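Long-range contact in CCMAN5 (Cellulosimicrobium cellulans, PDB 2XSG), which probably hydrolyses alpha-mannosidic linkages as a calcium-binding family 92 glycoside hydrolase, and enables mannose-6-phosphate modification of yeast-produced lysosomal enzymes: residues 36-50 with 59-73. Residues are numbered along the deposited sequence; the frame is centred on the assembly and turned at random.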
# COMPACT_ATOMS: atom_id res chain seq x y z
N LEU A 36 1.16 -13.34 -2.70
CA LEU A 36 2.59 -13.27 -2.87
C LEU A 36 2.96 -13.25 -4.35
O LEU A 36 3.80 -12.45 -4.78
CB LEU A 36 3.24 -14.46 -2.17
CG LEU A 36 4.73 -14.73 -2.34
CD1 LEU A 36 5.53 -13.65 -1.66
CD2 LEU A 36 5.06 -16.11 -1.75
N ALA A 37 2.34 -14.13 -5.13
CA ALA A 37 2.48 -14.18 -6.58
C ALA A 37 1.76 -13.03 -7.22
O ALA A 37 0.56 -12.82 -7.00
CB ALA A 37 1.98 -15.49 -7.13
N LYS A 38 2.49 -12.26 -8.02
CA LYS A 38 1.97 -11.06 -8.67
C LYS A 38 2.47 -11.12 -10.09
O LYS A 38 3.63 -10.80 -10.35
CB LYS A 38 2.50 -9.79 -7.98
CG LYS A 38 1.95 -9.57 -6.55
CD LYS A 38 2.51 -8.30 -5.91
CE LYS A 38 1.41 -7.46 -5.29
NZ LYS A 38 0.88 -7.98 -4.03
N VAL A 39 1.60 -11.57 -11.00
CA VAL A 39 2.03 -11.91 -12.36
C VAL A 39 1.80 -10.66 -13.21
O VAL A 39 0.69 -10.43 -13.72
CB VAL A 39 1.30 -13.13 -12.92
CG1 VAL A 39 2.06 -13.70 -14.10
CG2 VAL A 39 1.11 -14.19 -11.84
N ASN A 40 2.85 -9.86 -13.32
CA ASN A 40 2.77 -8.52 -13.91
C ASN A 40 3.40 -8.50 -15.28
O ASN A 40 4.58 -8.85 -15.42
CB ASN A 40 3.50 -7.50 -13.03
CG ASN A 40 3.06 -6.06 -13.30
OD1 ASN A 40 3.89 -5.14 -13.29
ND2 ASN A 40 1.77 -5.85 -13.55
N PRO A 41 2.62 -8.06 -16.31
CA PRO A 41 3.24 -7.82 -17.60
C PRO A 41 4.35 -6.78 -17.43
O PRO A 41 4.24 -5.94 -16.54
CB PRO A 41 2.09 -7.22 -18.43
CG PRO A 41 1.09 -6.69 -17.40
CD PRO A 41 1.19 -7.71 -16.31
N ARG A 42 5.39 -6.85 -18.25
CA ARG A 42 6.47 -5.86 -18.23
C ARG A 42 6.54 -5.06 -19.51
O ARG A 42 6.83 -5.61 -20.57
CB ARG A 42 7.82 -6.54 -18.01
CG ARG A 42 8.94 -5.58 -17.58
CD ARG A 42 10.10 -6.38 -16.96
NE ARG A 42 11.06 -5.55 -16.21
CZ ARG A 42 10.87 -5.10 -14.97
NH1 ARG A 42 9.73 -5.34 -14.33
NH2 ARG A 42 11.81 -4.36 -14.37
N THR A 43 6.31 -3.75 -19.44
CA THR A 43 6.40 -2.94 -20.66
C THR A 43 7.85 -2.63 -21.01
O THR A 43 8.75 -2.76 -20.18
CB THR A 43 5.55 -1.64 -20.60
OG1 THR A 43 6.00 -0.79 -19.53
CG2 THR A 43 4.08 -1.95 -20.41
N THR A 44 8.07 -2.21 -22.26
CA THR A 44 9.41 -1.80 -22.70
C THR A 44 9.26 -0.74 -23.78
O THR A 44 8.28 -0.78 -24.54
CB THR A 44 10.22 -3.03 -23.21
OG1 THR A 44 11.47 -2.60 -23.75
CG2 THR A 44 9.43 -3.82 -24.27
N PRO A 45 10.20 0.23 -23.86
CA PRO A 45 11.39 0.44 -23.03
C PRO A 45 11.09 1.14 -21.70
O PRO A 45 11.96 1.18 -20.82
CB PRO A 45 12.26 1.33 -23.90
CG PRO A 45 11.28 2.15 -24.67
CD PRO A 45 10.08 1.25 -24.91
N GLY A 46 9.91 1.70 -21.57
CA GLY A 46 9.51 2.40 -20.33
C GLY A 46 8.62 1.52 -19.47
O GLY A 46 8.00 0.58 -19.95
N ARG A 47 8.58 1.83 -18.17
CA ARG A 47 7.76 1.10 -17.23
C ARG A 47 7.43 2.05 -16.09
O ARG A 47 8.09 3.08 -15.93
CB ARG A 47 8.50 -0.14 -16.69
CG ARG A 47 9.85 0.13 -15.96
CD ARG A 47 10.48 -1.17 -15.50
NE ARG A 47 11.68 -1.02 -14.67
CZ ARG A 47 11.69 -0.83 -13.35
NH1 ARG A 47 10.58 -0.72 -12.65
NH2 ARG A 47 12.84 -0.75 -12.72
N ASN A 48 6.43 1.71 -15.29
CA ASN A 48 6.34 2.33 -13.97
C ASN A 48 7.17 1.51 -12.95
O ASN A 48 7.90 0.59 -13.34
CB ASN A 48 4.89 2.63 -13.54
CG ASN A 48 4.13 1.43 -13.01
OD1 ASN A 48 4.64 0.31 -12.94
ND2 ASN A 48 2.88 1.67 -12.61
N ASN A 49 7.13 1.86 -11.68
CA ASN A 49 7.96 1.16 -10.69
C ASN A 49 7.64 -0.33 -10.61
O ASN A 49 8.51 -1.14 -10.28
CB ASN A 49 7.86 1.81 -9.30
CG ASN A 49 8.41 3.22 -9.28
OD1 ASN A 49 8.16 3.99 -8.34
ND2 ASN A 49 9.14 3.57 -10.33
N THR A 50 6.41 -0.71 -10.95
CA THR A 50 6.03 -2.13 -10.90
C THR A 50 6.51 -2.91 -12.11
O THR A 50 6.60 -4.14 -12.03
CB THR A 50 4.52 -2.35 -10.75
OG1 THR A 50 3.85 -2.17 -12.02
CG2 THR A 50 3.94 -1.42 -9.67
N ILE A 59 5.52 -5.05 -24.77
CA ILE A 59 5.64 -5.89 -23.60
C ILE A 59 6.67 -6.97 -23.89
O ILE A 59 6.67 -7.58 -24.95
CB ILE A 59 4.27 -6.52 -23.24
CG1 ILE A 59 3.36 -5.45 -22.60
CG2 ILE A 59 4.43 -7.78 -22.36
CD1 ILE A 59 1.99 -5.95 -22.18
N SER A 60 7.55 -7.21 -22.92
CA SER A 60 8.49 -8.30 -23.00
C SER A 60 7.80 -9.57 -22.47
O SER A 60 7.42 -10.43 -23.27
CB SER A 60 9.76 -7.95 -22.21
OG SER A 60 9.40 -7.57 -20.88
N GLY A 61 7.57 -9.66 -21.17
CA GLY A 61 6.95 -10.84 -20.56
C GLY A 61 6.30 -10.60 -19.19
O GLY A 61 5.86 -9.49 -18.90
N PHE A 62 6.26 -11.64 -18.36
CA PHE A 62 5.63 -11.57 -17.04
C PHE A 62 6.60 -11.85 -15.90
O PHE A 62 7.34 -12.84 -15.94
CB PHE A 62 4.45 -12.54 -16.97
CG PHE A 62 3.40 -12.27 -18.02
CD1 PHE A 62 2.37 -11.36 -17.76
CD2 PHE A 62 3.46 -12.88 -19.27
CE1 PHE A 62 1.41 -11.08 -18.71
CE2 PHE A 62 2.49 -12.61 -20.24
CZ PHE A 62 1.46 -11.70 -19.96
N THR A 63 6.61 -10.96 -14.91
CA THR A 63 7.40 -11.12 -13.69
C THR A 63 6.45 -11.65 -12.63
O THR A 63 5.23 -11.57 -12.83
CB THR A 63 8.00 -9.77 -13.25
OG1 THR A 63 6.97 -8.78 -13.16
CG2 THR A 63 9.01 -9.31 -14.26
N HIS A 64 6.97 -12.22 -11.54
CA HIS A 64 6.12 -12.95 -10.61
C HIS A 64 6.09 -12.38 -9.19
O HIS A 64 5.29 -12.82 -8.36
CB HIS A 64 6.47 -14.45 -10.61
CG HIS A 64 6.09 -15.13 -11.88
ND1 HIS A 64 6.78 -14.93 -13.06
CD2 HIS A 64 5.05 -15.94 -12.19
CE1 HIS A 64 6.20 -15.62 -14.03
NE2 HIS A 64 5.16 -16.25 -13.52
N THR A 65 7.00 -11.44 -8.91
CA THR A 65 7.06 -10.78 -7.60
C THR A 65 6.94 -9.28 -7.77
O THR A 65 7.30 -8.73 -8.82
CB THR A 65 8.37 -11.10 -6.81
OG1 THR A 65 9.49 -10.43 -7.42
CG2 THR A 65 8.64 -12.60 -6.76
N ASN A 66 6.44 -8.61 -6.74
CA ASN A 66 6.27 -7.18 -6.85
C ASN A 66 5.86 -6.51 -5.55
O ASN A 66 5.61 -7.19 -4.54
CB ASN A 66 5.24 -6.87 -7.94
CG ASN A 66 5.74 -5.82 -8.90
OD1 ASN A 66 6.22 -4.76 -8.49
ND2 ASN A 66 5.63 -6.12 -10.20
N LEU A 67 5.81 -5.18 -5.60
CA LEU A 67 5.35 -4.33 -4.50
C LEU A 67 4.42 -3.28 -5.07
O LEU A 67 4.72 -2.64 -6.07
CB LEU A 67 6.54 -3.63 -3.83
CG LEU A 67 7.56 -4.48 -3.10
CD1 LEU A 67 8.68 -3.61 -2.53
CD2 LEU A 67 6.89 -5.31 -2.00
N ASP A 68 3.29 -3.05 -4.40
CA ASP A 68 2.29 -2.13 -4.94
C ASP A 68 2.55 -0.71 -4.51
O ASP A 68 2.68 -0.42 -3.32
CB ASP A 68 0.89 -2.54 -4.52
CG ASP A 68 0.60 -3.98 -4.85
OD1 ASP A 68 1.19 -4.84 -4.18
OD2 ASP A 68 -0.22 -4.24 -5.77
N GLY A 69 2.64 0.18 -5.50
CA GLY A 69 2.65 1.61 -5.26
C GLY A 69 3.86 2.19 -4.56
O GLY A 69 3.77 3.26 -3.97
N VAL A 70 5.00 1.50 -4.62
CA VAL A 70 6.20 1.99 -3.93
C VAL A 70 7.02 2.91 -4.84
O VAL A 70 6.77 2.98 -6.05
CB VAL A 70 7.04 0.84 -3.36
CG1 VAL A 70 6.21 0.03 -2.37
CG2 VAL A 70 7.57 -0.05 -4.47
N GLY A 71 7.99 3.62 -4.25
CA GLY A 71 8.81 4.60 -4.98
C GLY A 71 10.11 4.00 -5.48
O GLY A 71 10.17 2.79 -5.75
N GLY A 72 11.16 4.82 -5.58
CA GLY A 72 12.44 4.39 -6.16
C GLY A 72 12.22 3.91 -7.60
O GLY A 72 11.56 4.59 -8.40
N SER A 73 12.77 2.74 -7.93
CA SER A 73 12.51 2.12 -9.23
C SER A 73 11.64 0.87 -9.05
O SER A 73 11.60 -0.00 -9.91
CB SER A 73 13.82 1.83 -9.98
OG SER A 73 14.65 0.92 -9.27
O HOH W 1 5.54 -10.39 -4.58
O HOH W 2 5.51 -8.96 -10.82
O HOH W 3 6.82 -6.61 -14.64
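P41 sets CB and CD at a slant to the phenyl group of F62, CB standing 3.9 Å from F62 CE1, while the same CB meets I59 CD1 from another quarter. A proline is tolerated here because P41 and F62 form a non-hydrogen-bonded pair in which no backbone N-H is needed; Y113 of strand 112-121 packs on P41 and I59. V39 continues this apolar patch with CG1, which its torsion (anti to the backbone N, chi1 -162°) brings to CB of F62. Strands 40-44 and 59-63 run antiparallel (149° between their directions) in a three-stranded sheet of the N-terminal domain, with a beta bulge between the P41-F62 and T43-I59 pairs. At the bulge R42 keeps both backbone bonds, giving its N to G61 O and taking S60 N at 2.9 Å on its own O.

Alongside and past the strands, polar side chains and waters join the two segments. N66, an amide able to give and accept at once, sends ND2 in its own plane to a lone pair of T50 O (2.9 Å) and takes L67 N on OD1. One water accepts from N66 ND2 and T63 OG1 and donates to the carbonyls of K38 and T65; another bridges T63 OG1 to R42 NH1.

R47 reaches across on an extended chain, and its NH1 and NH2 grip S73 O end-on, at 3.0 and 3.2 Å; N167 O is a further acceptor for NH2. Arginine suits because its flat end carries two N-H groups side by side, converging on one carbonyl oxygen in the guanidinium plane. With an alanine in its place, S73 O would probably lose both of these donors and the 59-73 loop would be tied less firmly to segment 36-50. Above one face of the R47 guanidinium, offset toward its rim, lies R42 NH2, 3.3 Å from the plane, itself bonded to N167 OD1.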